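Long-range contacts in serine protease pet (Escherichia coli, PDB 4OM9), which acts as a secreted serine protease and enterotoxin of enteroaggregative strains, probably cleaving alpha-fodrin inside host cells: residues Leu107-Val112 / Asn358-Lys363; Asn321-Val326 / Thr348-Ile353; Thr335-Gly340 / Lys354-Asp359; Thr405-Ala410 / Lys430-Gly435. All coordinates share one frame; numbering follows the deposited sequence.

Contact 1: residues Leu107-Val112 / Asn358-Lys363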
loop_
_atom_site.group_PDB
_atom_site.type_symbol
_atom_site.label_atom_id
_atom_site.label_comp_id
_atom_site.label_asym_id
_atom_site.label_seq_id
_atom_site.Cartn_x
_atom_site.Cartn_y
_atom_site.Cartn_z
ATOM N N LEU A 107 -21.851 -21.497 -23.907
ATOM C CA LEU A 107 -21.254 -22.346 -22.897
ATOM C C LEU A 107 -22.339 -22.953 -22.006
ATOM O O LEU A 107 -23.418 -22.383 -21.860
ATOM C CB LEU A 107 -20.243 -21.541 -22.078
ATOM C CG LEU A 107 -19.003 -21.003 -22.819
ATOM C CD1 LEU A 107 -18.214 -20.039 -21.943
ATOM C CD2 LEU A 107 -18.102 -22.144 -23.310
ATOM N N ASN A 108 -22.054 -24.106 -21.412
ATOM C CA ASN A 108 -23.036 -24.807 -20.572
ATOM C C ASN A 108 -23.527 -24.009 -19.336
ATOM O O ASN A 108 -24.649 -24.227 -18.890
ATOM C CB ASN A 108 -22.464 -26.148 -20.098
ATOM C CG ASN A 108 -21.236 -25.970 -19.246
ATOM O OD1 ASN A 108 -20.424 -25.084 -19.507
ATOM N ND2 ASN A 108 -21.103 -26.785 -18.200
ATOM N N LYS A 109 -22.697 -23.097 -18.812
ATOM C CA LYS A 109 -23.061 -22.270 -17.642
ATOM C C LYS A 109 -22.638 -20.808 -17.780
ATOM O O LYS A 109 -21.799 -20.484 -18.609
ATOM C CB LYS A 109 -22.447 -22.842 -16.357
ATOM C CG LYS A 109 -23.153 -24.091 -15.823
ATOM C CD LYS A 109 -22.400 -24.646 -14.621
ATOM C CE LYS A 109 -23.256 -24.630 -13.355
ATOM N NZ LYS A 109 -22.419 -24.938 -12.151
ATOM N N TYR A 110 -23.233 -19.929 -16.976
ATOM C CA TYR A 110 -22.887 -18.510 -17.026
ATOM C C TYR A 110 -21.476 -18.302 -16.491
ATOM O O TYR A 110 -21.131 -18.814 -15.424
ATOM C CB TYR A 110 -23.860 -17.650 -16.206
ATOM C CG TYR A 110 -25.295 -17.683 -16.653
ATOM C CD1 TYR A 110 -25.634 -17.986 -17.970
ATOM C CD2 TYR A 110 -26.326 -17.414 -15.745
ATOM C CE1 TYR A 110 -26.979 -18.025 -18.362
ATOM C CE2 TYR A 110 -27.647 -17.438 -16.125
ATOM C CZ TYR A 110 -27.986 -17.752 -17.434
ATOM O OH TYR A 110 -29.330 -17.787 -17.798
ATOM N N VAL A 111 -20.669 -17.536 -17.212
ATOM C CA VAL A 111 -19.320 -17.259 -16.742
ATOM C C VAL A 111 -19.303 -16.279 -15.571
ATOM O O VAL A 111 -19.784 -15.147 -15.658
ATOM C CB VAL A 111 -18.441 -16.719 -17.864
ATOM C CG1 VAL A 111 -17.044 -16.321 -17.314
ATOM C CG2 VAL A 111 -18.313 -17.772 -18.934
ATOM N N VAL A 112 -18.716 -16.719 -14.474
ATOM C CA VAL A 112 -18.715 -15.925 -13.264
ATOM C C VAL A 112 -17.496 -14.978 -13.208
ATOM O O VAL A 112 -17.586 -13.896 -12.634
ATOM C CB VAL A 112 -18.773 -16.866 -12.033
ATOM C CG1 VAL A 112 -18.235 -16.221 -10.793
ATOM C CG2 VAL A 112 -20.197 -17.314 -11.798
ATOM N N ASN A 358 -25.756 -30.878 -6.003
ATOM C CA ASN A 358 -24.618 -31.471 -6.693
ATOM C C ASN A 358 -24.027 -30.514 -7.739
ATOM O O ASN A 358 -23.246 -30.917 -8.596
ATOM C CB ASN A 358 -25.009 -32.813 -7.330
ATOM C CG ASN A 358 -26.114 -32.686 -8.375
ATOM O OD1 ASN A 358 -26.819 -31.676 -8.444
ATOM N ND2 ASN A 358 -26.281 -33.732 -9.182
ATOM N N ASP A 359 -24.395 -29.244 -7.641
ATOM C CA ASP A 359 -24.006 -28.257 -8.640
ATOM C C ASP A 359 -23.746 -26.905 -7.982
ATOM O O ASP A 359 -24.387 -26.564 -6.986
ATOM C CB ASP A 359 -25.102 -28.126 -9.706
ATOM C CG ASP A 359 -24.629 -27.378 -10.945
ATOM O OD1 ASP A 359 -23.555 -27.732 -11.478
ATOM O OD2 ASP A 359 -25.331 -26.440 -11.383
ATOM N N ALA A 360 -22.817 -26.134 -8.536
ATOM C CA ALA A 360 -22.592 -24.774 -8.046
ATOM C C ALA A 360 -23.614 -23.803 -8.587
ATOM O O ALA A 360 -23.939 -23.820 -9.770
ATOM C CB ALA A 360 -21.181 -24.282 -8.412
ATOM N N LEU A 361 -24.101 -22.930 -7.727
ATOM C CA LEU A 361 -24.958 -21.857 -8.180
ATOM C C LEU A 361 -24.104 -20.678 -8.703
ATOM O O LEU A 361 -23.370 -20.037 -7.945
ATOM C CB LEU A 361 -25.888 -21.429 -7.041
ATOM C CG LEU A 361 -26.516 -20.032 -7.031
ATOM C CD1 LEU A 361 -27.171 -19.697 -8.362
ATOM C CD2 LEU A 361 -27.524 -19.924 -5.896
ATOM N N HIS A 362 -24.208 -20.408 -10.005
ATOM C CA HIS A 362 -23.469 -19.301 -10.636
ATOM C C HIS A 362 -24.310 -18.044 -10.689
ATOM O O HIS A 362 -25.306 -17.986 -11.405
ATOM C CB HIS A 362 -23.033 -19.660 -12.062
ATOM C CG HIS A 362 -21.958 -20.698 -12.126
ATOM N ND1 HIS A 362 -21.276 -20.989 -13.288
ATOM C CD2 HIS A 362 -21.445 -21.512 -11.176
ATOM C CE1 HIS A 362 -20.385 -21.933 -13.049
ATOM N NE2 HIS A 362 -20.471 -22.274 -11.775
ATOM N N LYS A 363 -23.904 -17.030 -9.943
ATOM C CA LYS A 363 -24.635 -15.775 -9.896
ATOM C C LYS A 363 -23.865 -14.637 -10.604
ATOM O O LYS A 363 -22.741 -14.304 -10.219
ATOM C CB LYS A 363 -24.920 -15.408 -8.434
ATOM C CG LYS A 363 -25.922 -14.279 -8.255
ATOM C CD LYS A 363 -25.310 -12.891 -8.382
ATOM C CE LYS A 363 -26.374 -11.813 -8.196
ATOM N NZ LYS A 363 -25.835 -10.510 -8.660
HETATM O O HOH W 1 -19.620 -24.970 -11.921
#
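Lys109 and Asp359 meet tip to tip in a salt bridge, with Lys109 NZ 3.1 Å from Asp359 OD1 and above the carboxylate plane; its bond to OD2 of the same group is weak, and that oxygen also takes the hydroxyl proton of Tyr355. The ammonium has further acceptors: it donates to the backbone oxygen of Ala360 (Lys109 NZ to Ala360 O 3.0 Å) and to a water that is also bonded to His362 NE2. One carboxylate, one carbonyl and one water thus take up the ammonium's hydrogen bonds. The lysine chain gets there by a bend at its third torsion (chi3 118°), which carries it at about a right angle across the imidazole. Lys109 CE sits over the ring face of His362, 4.0 Å from the centroid, in a CH-pi contact. At the other ring nitrogen, His362 ND1 donates to the backbone oxygen of Tyr110 at 3.1 Å; the donor lies in the carbonyl plane, although the oxygen is tilted 22° from the ring plane. This bond places a proton on ND1 and helps fix the ring's rotation. Outward, Val112 CG2 packs on His362 CB at 3.7 Å, with Lys380 of the next strand touching both side chains. The contact joins a loop of the chymotrypsin-like (clan PA) protease region to the parallel beta-helix stalk, consistent with a protease domain seated on the beta-helix of an autotransporter passenger domain.

Contact 2: residues Asn321-Val326 / Thr348-Ile353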
loop_
_atom_site.group_PDB
_atom_site.type_symbol
_atom_site.label_atom_id
_atom_site.label_comp_id
_atom_site.label_asym_id
_atom_site.label_seq_id
_atom_site.Cartn_x
_atom_site.Cartn_y
_atom_site.Cartn_z
ATOM N N ASN A 321 -34.639 -3.324 -12.211
ATOM C CA ASN A 321 -35.507 -2.539 -11.330
ATOM C C ASN A 321 -36.804 -3.241 -10.902
ATOM O O ASN A 321 -37.834 -2.586 -10.737
ATOM C CB ASN A 321 -35.871 -1.197 -11.989
ATOM C CG ASN A 321 -34.644 -0.374 -12.383
ATOM O OD1 ASN A 321 -33.739 -0.143 -11.571
ATOM N ND2 ASN A 321 -34.609 0.068 -13.642
ATOM N N LYS A 322 -36.767 -4.558 -10.707
ATOM C CA LYS A 322 -37.971 -5.268 -10.276
ATOM C C LYS A 322 -37.729 -6.216 -9.101
ATOM O O LYS A 322 -36.615 -6.675 -8.873
ATOM C CB LYS A 322 -38.579 -6.052 -11.445
ATOM C CG LYS A 322 -38.861 -5.219 -12.682
ATOM C CD LYS A 322 -40.031 -4.276 -12.490
ATOM C CE LYS A 322 -40.221 -3.418 -13.736
ATOM N NZ LYS A 322 -41.588 -2.819 -13.842
ATOM N N LYS A 323 -38.797 -6.505 -8.370
ATOM C CA LYS A 323 -38.768 -7.434 -7.244
ATOM C C LYS A 323 -39.359 -8.807 -7.619
ATOM O O LYS A 323 -40.438 -8.892 -8.179
ATOM C CB LYS A 323 -39.527 -6.830 -6.056
ATOM C CG LYS A 323 -39.573 -7.711 -4.819
ATOM C CD LYS A 323 -38.173 -8.183 -4.420
ATOM C CE LYS A 323 -38.045 -8.361 -2.914
ATOM N NZ LYS A 323 -38.938 -9.397 -2.354
ATOM N N TYR A 324 -38.626 -9.873 -7.308
ATOM C CA TYR A 324 -39.050 -11.247 -7.577
ATOM C C TYR A 324 -38.928 -12.133 -6.344
ATOM O O TYR A 324 -38.030 -11.951 -5.526
ATOM C CB TYR A 324 -38.213 -11.872 -8.692
ATOM C CG TYR A 324 -38.414 -11.267 -10.055
ATOM C CD1 TYR A 324 -37.656 -10.172 -10.470
ATOM C CD2 TYR A 324 -39.340 -11.804 -10.942
ATOM C CE1 TYR A 324 -37.828 -9.623 -11.729
ATOM C CE2 TYR A 324 -39.518 -11.266 -12.199
ATOM C CZ TYR A 324 -38.765 -10.175 -12.590
ATOM O OH TYR A 324 -38.953 -9.634 -13.835
ATOM N N THR A 325 -39.820 -13.107 -6.226
ATOM C CA THR A 325 -39.666 -14.142 -5.217
ATOM C C THR A 325 -39.686 -15.504 -5.911
ATOM O O THR A 325 -40.391 -15.694 -6.898
ATOM C CB THR A 325 -40.762 -14.055 -4.143
ATOM O OG1 THR A 325 -40.659 -12.804 -3.449
ATOM C CG2 THR A 325 -40.606 -15.170 -3.132
ATOM N N VAL A 326 -38.863 -16.424 -5.424
ATOM C CA VAL A 326 -38.840 -17.794 -5.904
ATOM C C VAL A 326 -39.164 -18.706 -4.733
ATOM O O VAL A 326 -38.397 -18.799 -3.768
ATOM C CB VAL A 326 -37.485 -18.187 -6.496
ATOM C CG1 VAL A 326 -37.509 -19.631 -6.959
ATOM C CG2 VAL A 326 -37.084 -17.234 -7.643
ATOM N N THR A 348 -34.132 -7.162 -7.176
ATOM C CA THR A 348 -33.878 -8.099 -6.097
ATOM C C THR A 348 -34.711 -9.376 -6.257
ATOM O O THR A 348 -35.928 -9.327 -6.446
ATOM C CB THR A 348 -34.182 -7.468 -4.719
ATOM O OG1 THR A 348 -33.260 -6.397 -4.468
ATOM C CG2 THR A 348 -34.065 -8.516 -3.620
ATOM N N VAL A 349 -34.030 -10.515 -6.179
ATOM C CA VAL A 349 -34.675 -11.815 -6.209
ATOM C C VAL A 349 -34.623 -12.518 -4.845
ATOM O O VAL A 349 -33.565 -12.993 -4.424
ATOM C CB VAL A 349 -34.025 -12.730 -7.254
ATOM C CG1 VAL A 349 -34.738 -14.053 -7.270
ATOM C CG2 VAL A 349 -34.062 -12.078 -8.633
ATOM N N ASP A 350 -35.766 -12.601 -4.164
ATOM C CA ASP A 350 -35.823 -13.347 -2.910
ATOM C C ASP A 350 -35.785 -14.833 -3.222
ATOM O O ASP A 350 -36.692 -15.399 -3.838
ATOM C CB ASP A 350 -37.056 -12.978 -2.088
ATOM C CG ASP A 350 -36.948 -11.595 -1.490
ATOM O OD1 ASP A 350 -35.824 -11.051 -1.424
ATOM O OD2 ASP A 350 -37.976 -11.037 -1.091
ATOM N N TRP A 351 -34.693 -15.453 -2.820
ATOM C CA TRP A 351 -34.412 -16.805 -3.234
ATOM C C TRP A 351 -34.804 -17.712 -2.085
ATOM O O TRP A 351 -34.018 -17.932 -1.165
ATOM C CB TRP A 351 -32.932 -16.950 -3.630
ATOM C CG TRP A 351 -32.551 -18.320 -4.090
ATOM C CD1 TRP A 351 -31.911 -19.281 -3.352
ATOM C CD2 TRP A 351 -32.795 -18.900 -5.390
ATOM N NE1 TRP A 351 -31.743 -20.419 -4.114
ATOM C CE2 TRP A 351 -32.273 -20.214 -5.352
ATOM C CE3 TRP A 351 -33.411 -18.444 -6.556
ATOM C CZ2 TRP A 351 -32.349 -21.070 -6.463
ATOM C CZ3 TRP A 351 -33.482 -19.299 -7.653
ATOM C CH2 TRP A 351 -32.951 -20.597 -7.598
ATOM N N ASN A 352 -36.034 -18.218 -2.124
ATOM C CA ASN A 352 -36.522 -19.062 -1.032
ATOM C C ASN A 352 -36.766 -20.489 -1.483
ATOM O O ASN A 352 -37.781 -21.070 -1.189
ATOM C CB ASN A 352 -37.799 -18.492 -0.402
ATOM C CG ASN A 352 -38.107 -19.129 0.955
ATOM O OD1 ASN A 352 -37.315 -19.915 1.467
ATOM N ND2 ASN A 352 -39.261 -18.810 1.527
ATOM N N ILE A 353 -35.803 -21.035 -2.208
ATOM C CA ILE A 353 -35.726 -22.470 -2.462
ATOM C C ILE A 353 -34.254 -22.779 -2.300
ATOM O O ILE A 353 -33.453 -21.871 -2.060
ATOM C CB ILE A 353 -36.180 -22.882 -3.898
ATOM C CG1 ILE A 353 -35.269 -22.188 -4.931
ATOM C CG2 ILE A 353 -37.617 -22.537 -4.138
ATOM C CD1 ILE A 353 -35.571 -22.521 -6.406
HETATM O O HOH W 2 -40.349 -13.281 -0.576
#
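Val326 lies side by side with Trp351, both on the face of the sheet that carries Tyr324 and Val349. Its CB stands 3.9 Å from the carbonyl oxygen of Asp350 and also borders the indole. From there the two methyls part. CG1 of Val326, anti to the backbone N (chi1 179°), reaches CD1 of Ile353 at 3.5 Å; CG2, beside the backbone N, touches CG1 of Val349 and, at 4.0 Å, CE3 of Trp351. Ile353 in turn holds its CG1 in the crowded position, over one face of the indole, whose NE1 is bonded to Gln375. Strands 323-326 and 348-352 run parallel, 12° apart, as successive coils of a parallel beta-helix, and this apolar face looks into the stacked core, where Phe336 and Leu369 also meet Trp351. Five backbone bonds alternate across the pair, from Thr348 N to Lys322 O through to Asn352 N to Val326 O; the shortest joins Asp350 N to Tyr324 O at 2.7 Å. The opposite face is polar. Lys323 bends across to the neighbouring strand, passing the backbone oxygen of Thr348, and its ammonium turns toward Asp350, although the exact place of that ion pair is doubtful. Asp350 OD1 is secured by Asn370 of the following coil, while Thr325 OG1 is bonded to a water at 2.9 Å.

Contact 3: residues Thr335-Gly340 / Lys354-Asp359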
loop_
_atom_site.group_PDB
_atom_site.type_symbol
_atom_site.label_atom_id
_atom_site.label_comp_id
_atom_site.label_asym_id
_atom_site.label_seq_id
_atom_site.Cartn_x
_atom_site.Cartn_y
_atom_site.Cartn_z
ATOM N N THR A 335 -35.569 -28.119 -5.578
ATOM C CA THR A 335 -34.282 -27.589 -5.985
ATOM C C THR A 335 -34.355 -26.985 -7.377
ATOM O O THR A 335 -35.187 -27.372 -8.203
ATOM C CB THR A 335 -33.195 -28.676 -5.947
ATOM O OG1 THR A 335 -33.492 -29.683 -6.920
ATOM C CG2 THR A 335 -33.128 -29.325 -4.548
ATOM N N PHE A 336 -33.500 -26.000 -7.620
ATOM C CA PHE A 336 -33.291 -25.526 -8.970
ATOM C C PHE A 336 -31.889 -25.862 -9.438
ATOM O O PHE A 336 -30.936 -25.837 -8.649
ATOM C CB PHE A 336 -33.511 -24.026 -9.078
ATOM C CG PHE A 336 -33.109 -23.457 -10.418
ATOM C CD1 PHE A 336 -33.847 -23.746 -11.556
ATOM C CD2 PHE A 336 -31.998 -22.638 -10.531
ATOM C CE1 PHE A 336 -33.496 -23.223 -12.782
ATOM C CE2 PHE A 336 -31.626 -22.107 -11.761
ATOM C CZ PHE A 336 -32.374 -22.403 -12.893
ATOM N N LYS A 337 -31.777 -26.179 -10.726
ATOM C CA LYS A 337 -30.490 -26.413 -11.362
ATOM C C LYS A 337 -30.511 -25.870 -12.777
ATOM O O LYS A 337 -31.523 -25.988 -13.479
ATOM C CB LYS A 337 -30.151 -27.900 -11.384
ATOM C CG LYS A 337 -28.818 -28.204 -12.038
ATOM C CD LYS A 337 -28.476 -29.679 -11.951
ATOM C CE LYS A 337 -27.118 -29.962 -12.577
ATOM N NZ LYS A 337 -26.681 -31.369 -12.335
ATOM N N GLY A 338 -29.395 -25.286 -13.194
ATOM C CA GLY A 338 -29.237 -24.820 -14.562
ATOM C C GLY A 338 -27.955 -24.042 -14.800
ATOM O O GLY A 338 -26.947 -24.256 -14.137
ATOM N N ALA A 339 -28.018 -23.119 -15.757
ATOM C CA ALA A 339 -26.871 -22.331 -16.199
ATOM C C ALA A 339 -26.442 -21.341 -15.126
ATOM O O ALA A 339 -25.289 -20.958 -15.047
ATOM C CB ALA A 339 -27.215 -21.602 -17.482
ATOM N N GLY A 340 -27.390 -20.947 -14.286
ATOM C CA GLY A 340 -27.113 -20.049 -13.184
ATOM C C GLY A 340 -28.225 -19.033 -13.041
ATOM O O GLY A 340 -29.346 -19.243 -13.506
ATOM N N LYS A 354 -33.904 -24.048 -2.477
ATOM C CA LYS A 354 -32.511 -24.452 -2.552
ATOM C C LYS A 354 -32.038 -24.542 -3.993
ATOM O O LYS A 354 -32.762 -25.031 -4.870
ATOM C CB LYS A 354 -32.312 -25.800 -1.856
ATOM C CG LYS A 354 -32.517 -25.763 -0.352
ATOM C CD LYS A 354 -32.005 -27.044 0.260
ATOM C CE LYS A 354 -32.201 -27.073 1.776
ATOM N NZ LYS A 354 -33.116 -25.999 2.276
ATOM N N TYR A 355 -30.831 -24.049 -4.254
ATOM C CA TYR A 355 -30.168 -24.416 -5.494
ATOM C C TYR A 355 -29.742 -25.863 -5.265
ATOM O O TYR A 355 -29.414 -26.244 -4.135
ATOM C CB TYR A 355 -28.968 -23.492 -5.845
ATOM C CG TYR A 355 -28.500 -23.746 -7.259
ATOM C CD1 TYR A 355 -29.133 -23.145 -8.335
ATOM C CD2 TYR A 355 -27.479 -24.648 -7.511
ATOM C CE1 TYR A 355 -28.745 -23.424 -9.637
ATOM C CE2 TYR A 355 -27.081 -24.935 -8.781
ATOM C CZ TYR A 355 -27.713 -24.323 -9.853
ATOM O OH TYR A 355 -27.298 -24.626 -11.126
ATOM N N ALA A 356 -29.801 -26.666 -6.319
ATOM C CA ALA A 356 -29.387 -28.068 -6.279
ATOM C C ALA A 356 -28.036 -28.271 -5.592
ATOM O O ALA A 356 -27.168 -27.402 -5.638
ATOM C CB ALA A 356 -29.341 -28.640 -7.701
ATOM N N SER A 357 -27.864 -29.439 -4.982
ATOM C CA SER A 357 -26.726 -29.683 -4.103
ATOM C C SER A 357 -25.561 -30.393 -4.788
ATOM O O SER A 357 -24.482 -30.516 -4.211
ATOM C CB SER A 357 -27.160 -30.502 -2.890
ATOM O OG SER A 357 -27.049 -31.882 -3.169
ATOM N N ASN A 358 -25.756 -30.878 -6.003
ATOM C CA ASN A 358 -24.618 -31.471 -6.693
ATOM C C ASN A 358 -24.027 -30.514 -7.739
ATOM O O ASN A 358 -23.246 -30.917 -8.596
ATOM C CB ASN A 358 -25.009 -32.813 -7.330
ATOM C CG ASN A 358 -26.114 -32.686 -8.375
ATOM O OD1 ASN A 358 -26.819 -31.676 -8.444
ATOM N ND2 ASN A 358 -26.281 -33.732 -9.182
ATOM N N ASP A 359 -24.395 -29.244 -7.641
ATOM C CA ASP A 359 -24.006 -28.257 -8.640
ATOM C C ASP A 359 -23.746 -26.905 -7.982
ATOM O O ASP A 359 -24.387 -26.564 -6.986
ATOM C CB ASP A 359 -25.102 -28.126 -9.706
ATOM C CG ASP A 359 -24.629 -27.378 -10.945
ATOM O OD1 ASP A 359 -23.555 -27.732 -11.478
ATOM O OD2 ASP A 359 -25.331 -26.440 -11.383
HETATM O O HOH W 3 -25.759 -26.702 -14.358
#
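Thr335 opens the pairing with its CA hydrogen directed at the carbonyl oxygen of Lys354, which also accepts from Phe336 N at 3.0 Å. Phe336 returns a bond through its own carbonyl, reached by Ala356 N at 2.7 Å. That oxygen lies over one face of the Tyr355 ring as well, 3.2 Å above its plane and toward the rim. The two aromatic rings meet obliquely, planes 77° apart, with Phe336 CD2 touching Tyr355 CE1 at 3.5 Å. The Lys337 side chain is fully extended: CB rests on the methyl of Ala356, and farther out the chain crosses that of Asp359 at about a right angle, CE near the carboxylate, leaving the ammonium beyond it, near Asn358. At Gly338 the chain leaves the strand, and its N-H points almost straight at the hydroxyl of Tyr355 (Gly338 N to Tyr355 OH 3.0 Å). That hydroxyl donates onward to Asp359 OD2 at 2.7 Å, nearly along the C-O axis. The parallel strands are neighbouring coils on one face of the beta-helix, and strand 309-310 precedes them. The phenol, accepting from the backbone and donating to the acid, ties both segments together where the coils turn; its proton, with Lys109 on the other oxygen, would favour a charged Asp359.

Contact 4: residues Thr405-Ala410 / Lys430-Gly435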
loop_
_atom_site.group_PDB
_atom_site.type_symbol
_atom_site.label_atom_id
_atom_site.label_comp_id
_atom_site.label_asym_id
_atom_site.label_seq_id
_atom_site.Cartn_x
_atom_site.Cartn_y
_atom_site.Cartn_z
ATOM N N THR A 405 -20.620 -8.293 -4.495
ATOM C CA THR A 405 -20.693 -8.112 -3.049
ATOM C C THR A 405 -21.403 -9.306 -2.404
ATOM O O THR A 405 -22.429 -9.791 -2.905
ATOM C CB THR A 405 -21.435 -6.820 -2.687
ATOM O OG1 THR A 405 -20.654 -5.706 -3.123
ATOM C CG2 THR A 405 -21.649 -6.703 -1.173
ATOM N N VAL A 406 -20.825 -9.788 -1.315
ATOM C CA VAL A 406 -21.473 -10.737 -0.435
ATOM C C VAL A 406 -21.803 -10.059 0.903
ATOM O O VAL A 406 -20.927 -9.470 1.548
ATOM C CB VAL A 406 -20.593 -11.958 -0.202
ATOM C CG1 VAL A 406 -21.245 -12.897 0.839
ATOM C CG2 VAL A 406 -20.370 -12.674 -1.495
ATOM N N GLN A 407 -23.059 -10.143 1.324
ATOM C CA GLN A 407 -23.501 -9.396 2.485
ATOM C C GLN A 407 -24.164 -10.272 3.541
ATOM O O GLN A 407 -25.141 -10.953 3.260
ATOM C CB GLN A 407 -24.476 -8.281 2.085
ATOM C CG GLN A 407 -25.000 -7.527 3.313
ATOM C CD GLN A 407 -26.033 -6.484 2.994
ATOM O OE1 GLN A 407 -27.218 -6.793 2.868
ATOM N NE2 GLN A 407 -25.604 -5.237 2.882
ATOM N N LEU A 408 -23.631 -10.229 4.760
ATOM C CA LEU A 408 -24.199 -10.970 5.881
ATOM C C LEU A 408 -25.494 -10.349 6.367
ATOM O O LEU A 408 -25.574 -9.139 6.526
ATOM C CB LEU A 408 -23.201 -11.037 7.029
ATOM C CG LEU A 408 -21.814 -11.509 6.607
ATOM C CD1 LEU A 408 -20.956 -11.808 7.815
ATOM C CD2 LEU A 408 -21.927 -12.738 5.738
ATOM N N ASN A 409 -26.510 -11.176 6.615
ATOM C CA ASN A 409 -27.788 -10.673 7.114
ATOM C C ASN A 409 -28.492 -11.669 8.030
ATOM O O ASN A 409 -29.711 -11.826 7.975
ATOM C CB ASN A 409 -28.700 -10.312 5.947
ATOM C CG ASN A 409 -29.851 -9.410 6.358
ATOM O OD1 ASN A 409 -29.667 -8.423 7.067
ATOM N ND2 ASN A 409 -31.055 -9.758 5.921
ATOM N N ALA A 410 -27.718 -12.359 8.862
ATOM C CA ALA A 410 -28.257 -13.316 9.831
ATOM C C ALA A 410 -27.092 -13.745 10.699
ATOM O O ALA A 410 -25.955 -13.452 10.364
ATOM C CB ALA A 410 -28.912 -14.529 9.129
ATOM N N LYS A 430 -16.438 -7.842 -2.492
ATOM C CA LYS A 430 -16.665 -7.247 -1.180
ATOM C C LYS A 430 -17.423 -8.170 -0.250
ATOM O O LYS A 430 -18.434 -8.764 -0.648
ATOM C CB LYS A 430 -17.436 -5.931 -1.300
ATOM C CG LYS A 430 -16.573 -4.693 -1.463
ATOM C CD LYS A 430 -17.220 -3.486 -0.772
ATOM C CE LYS A 430 -16.218 -2.314 -0.652
ATOM N NZ LYS A 430 -16.599 -1.276 0.369
ATOM N N LEU A 431 -16.927 -8.291 0.981
ATOM C CA LEU A 431 -17.672 -8.916 2.074
ATOM C C LEU A 431 -18.139 -7.835 3.043
ATOM O O LEU A 431 -17.322 -7.196 3.704
ATOM C CB LEU A 431 -16.832 -9.960 2.821
ATOM C CG LEU A 431 -17.548 -10.510 4.076
ATOM C CD1 LEU A 431 -18.900 -11.152 3.710
ATOM C CD2 LEU A 431 -16.689 -11.512 4.830
ATOM N N ASP A 432 -19.454 -7.632 3.107
ATOM C CA ASP A 432 -20.066 -6.651 4.010
ATOM C C ASP A 432 -20.618 -7.365 5.243
ATOM O O ASP A 432 -21.640 -8.077 5.165
ATOM C CB ASP A 432 -21.163 -5.867 3.282
ATOM C CG ASP A 432 -21.823 -4.809 4.155
ATOM O OD1 ASP A 432 -21.370 -4.563 5.293
ATOM O OD2 ASP A 432 -22.809 -4.200 3.694
ATOM N N LEU A 433 -19.933 -7.190 6.373
ATOM C CA LEU A 433 -20.305 -7.862 7.618
ATOM C C LEU A 433 -21.620 -7.314 8.115
ATOM O O LEU A 433 -22.285 -7.943 8.930
ATOM C CB LEU A 433 -19.224 -7.693 8.703
ATOM C CG LEU A 433 -17.819 -8.180 8.351
ATOM C CD1 LEU A 433 -16.891 -8.045 9.523
ATOM C CD2 LEU A 433 -17.830 -9.601 7.884
ATOM N N ASN A 434 -21.981 -6.130 7.635
ATOM C CA ASN A 434 -23.317 -5.582 7.842
ATOM C C ASN A 434 -23.772 -5.624 9.311
ATOM O O ASN A 434 -24.872 -6.084 9.628
ATOM C CB ASN A 434 -24.304 -6.336 6.953
ATOM C CG ASN A 434 -25.691 -5.744 6.993
ATOM O OD1 ASN A 434 -25.846 -4.530 7.210
ATOM N ND2 ASN A 434 -26.719 -6.596 6.820
ATOM N N GLY A 435 -22.917 -5.147 10.216
ATOM C CA GLY A 435 -23.269 -5.104 11.627
ATOM C C GLY A 435 -22.960 -6.378 12.391
ATOM O O GLY A 435 -23.029 -6.387 13.617
HETATM O O HOH W 4 -29.586 -5.550 6.353
#
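Leu408 and Leu433 lie side by side in the tightly packed half of this contact, CD1 of Leu408 meeting CD2 of Leu433 at 3.8 Å. Leu431 CD1 touches both Leu408 CD2 and Val406 CG1, and Phe440 adds to this apolar interior of the beta-helix. Parallel backbone bonds back it: Val406 N reaches the oxygen of Lys430 at 2.7 Å, and Asp432 N and Leu408 N continue the pattern. The other face is polar and looser. There Gln407, its chain extended and CG anti to the backbone N (chi1 177°), runs alongside Asp432, and Gln407 NE2 donates to Asp432 OD2 at 3.1 Å from above the carboxylate plane. Its amide also stacks on that of Asn434, the planes 19° apart. Farthest out, exposed Asn409 shares a water with Asn434, the water lying 3.0 Å from Asn409 OD1. Asn434 ND2 also donates to the carbonyl oxygen of Leu408 at 2.8 Å, in the amide plane. Asp432 OD1 accepts from Asn434 N in an Asx turn, while its OD2 takes a second bond from Ser455. The Gln407-Asp432 bond thus adds to the backbone pairing, whereas the Asn434 amide carries that pairing past the strand end, with the Asx turn holding the bend of the coil.

In the fold
All four contacts involve the beta-helix stalk, and contact 1 alone reaches from it into the protease region. Contact 3 adjoins contact 1, centres about 9 Å apart: Asn358 and Asp359 belong to both, and Tyr110 N of contact 1 lies 3.0 Å from Ala339 O of contact 3, a probable hydrogen bond. Contacts 2 and 3 come from the same pair of successive coils on different faces, centres about 16 Å apart, and meet in the core where Trp351 CH2 is 3.7 Å from Phe336 CD2. Contact 4 repeats the parallel pairing of contact 2 farther along the same sheet, centres about 18 Å away, without touching any of the others.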